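Local coordinates for CBS domain-containing protein (Pyrococcus horikoshii, PDB 2YZI) that is of unknown function but carries a tandem pair of CBS domains, modules that in many proteins bind adenine nucleotides and regulate a partner, at the interface of chains A and B. Sequence-based numbering; all coordinates share one arbitrary frame. Chains: chain A/B, Hypothetical protein PH0107.

The interface of chains A and B. Residues chain A 60, 64-65; chain B 26-27, 30-31, 59.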
loop_
_atom_site.group_PDB
_atom_site.type_symbol
_atom_site.label_atom_id
_atom_site.label_comp_id
_atom_site.label_asym_id
_atom_site.label_seq_id
_atom_site.Cartn_x
_atom_site.Cartn_y
_atom_site.Cartn_z
ATOM N N ILE A 60 6.518 -9.319 3.922
ATOM C CA ILE A 60 5.689 -10.446 3.522
ATOM C C ILE A 60 6.356 -11.256 2.423
ATOM O O ILE A 60 6.443 -12.482 2.500
ATOM C CB ILE A 60 4.340 -9.945 3.001
ATOM C CG1 ILE A 60 3.594 -9.232 4.123
ATOM C CG2 ILE A 60 3.533 -11.100 2.448
ATOM C CD1 ILE A 60 2.435 -8.432 3.646
ATOM N N ILE A 64 7.446 -13.968 5.135
ATOM C CA ILE A 64 6.248 -14.791 5.203
ATOM C C ILE A 64 6.226 -15.952 4.200
ATOM O O ILE A 64 6.110 -17.114 4.592
ATOM C CB ILE A 64 4.980 -13.933 4.982
ATOM C CG1 ILE A 64 4.843 -12.888 6.098
ATOM C CG2 ILE A 64 3.749 -14.833 4.926
ATOM C CD1 ILE A 64 4.402 -13.448 7.432
ATOM N N VAL A 65 6.331 -15.638 2.911
ATOM C CA VAL A 65 6.285 -16.671 1.878
ATOM C C VAL A 65 7.447 -17.661 1.834
ATOM O O VAL A 65 7.267 -18.801 1.420
ATOM C CB VAL A 65 6.119 -16.056 0.461
ATOM C CG1 VAL A 65 4.729 -15.475 0.303
ATOM C CG2 VAL A 65 7.150 -14.989 0.232
ATOM N N VAL B 26 -2.105 -18.099 5.934
ATOM C CA VAL B 26 -1.539 -16.775 5.752
ATOM C C VAL B 26 -0.386 -16.814 4.762
ATOM O O VAL B 26 -0.235 -15.911 3.946
ATOM C CB VAL B 26 -1.053 -16.197 7.095
ATOM C CG1 VAL B 26 -0.284 -14.911 6.867
ATOM C CG2 VAL B 26 -2.248 -15.938 8.003
ATOM N N GLN B 27 0.413 -17.876 4.819
ATOM C CA GLN B 27 1.545 -18.003 3.913
ATOM C C GLN B 27 1.089 -18.112 2.459
ATOM O O GLN B 27 1.663 -17.478 1.577
ATOM C CB GLN B 27 2.390 -19.217 4.286
ATOM C CG GLN B 27 3.842 -19.069 3.876
ATOM C CD GLN B 27 4.662 -20.317 4.137
ATOM O OE1 GLN B 27 4.666 -20.854 5.246
ATOM N NE2 GLN B 27 5.369 -20.781 3.115
ATOM N N SER B 30 -0.418 -14.874 1.269
ATOM C CA SER B 30 0.671 -13.936 1.006
ATOM C C SER B 30 1.260 -14.132 -0.389
ATOM O O SER B 30 1.536 -13.162 -1.094
ATOM C CB SER B 30 1.789 -14.087 2.046
ATOM O OG SER B 30 1.408 -13.551 3.300
ATOM N N ARG B 31 1.447 -15.387 -0.785
ATOM C CA ARG B 31 2.011 -15.684 -2.091
ATOM C C ARG B 31 1.057 -15.254 -3.191
ATOM O O ARG B 31 1.467 -14.664 -4.192
ATOM C CB ARG B 31 2.302 -17.176 -2.232
ATOM C CG ARG B 31 2.952 -17.545 -3.556
ATOM C CD ARG B 31 2.702 -18.993 -3.857
ATOM N NE ARG B 31 1.273 -19.262 -4.001
ATOM C CZ ARG B 31 0.554 -18.914 -5.060
ATOM N NH1 ARG B 31 1.126 -18.282 -6.078
ATOM N NH2 ARG B 31 -0.737 -19.198 -5.098
ATOM N N ILE B 59 -1.656 -8.649 8.179
ATOM C CA ILE B 59 -0.715 -9.758 8.269
ATOM C C ILE B 59 0.512 -9.378 9.095
ATOM O O ILE B 59 1.016 -10.195 9.859
ATOM C CB ILE B 59 -0.282 -10.216 6.862
ATOM C CG1 ILE B 59 -1.457 -10.920 6.182
ATOM C CG2 ILE B 59 0.930 -11.132 6.943
ATOM C CD1 ILE B 59 -1.275 -11.156 4.708
#
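A two-fold, helix-on-helix interface joins two copies of this tandem CBS-domain protein: the end of helix 56-64 of chain A lies on helix 26-35 of chain B, and the twin contact repeats it with the chains exchanged. CBS pairs commonly dimerise through such helices into a disc-like module, and the deposited dimer probably reflects that assembly, although the structure alone does not show that it forms in solution. A:Ile60 and A:Ile64, one helical turn apart, both point a CG2 methyl at B:Ser30. In each, CG1 lies beside the backbone N (chi1 -63°), which sets the CG2 methyl anti to that nitrogen and turned toward the serine. The A:Ile60 CG2 methyl presses on B:Ser30 CB at 3.5 Å, a tight fit, and the CG2 of A:Ile64 rests against the same carbon at 3.6 Å. The small serine probably allows the two helices to approach closely here. The hydroxyl OG of B:Ser30 turns back along its own helix and donates to the carbonyl B:Val26 O at 2.9 Å, tilted 35° from the carbonyl plane, which gives this polar atom a partner under the isoleucine methyls. Just past the helix, A:Val65 lays its CG1 methyl over the backbone of B:Arg31, 3.6 Å from CA; the arginine contributes mainly main chain and CB here. On the flank, B:Gln27 sends an extended chain (chi2 -175°) past the carbonyl of A:Ile64 towards the next one, where its amide NE2 makes a weak, bent hydrogen bond to A:Val65 O at 3.2 Å. With an alanine at B:Gln27, the carbonyl of A:Val65 would probably lose this polar mate and a gap would open beside the backbone at the helix end. Further along, B:Ile59 borders the patch, its CG2 4.2 Å from the CD1 methyl of A:Ile64.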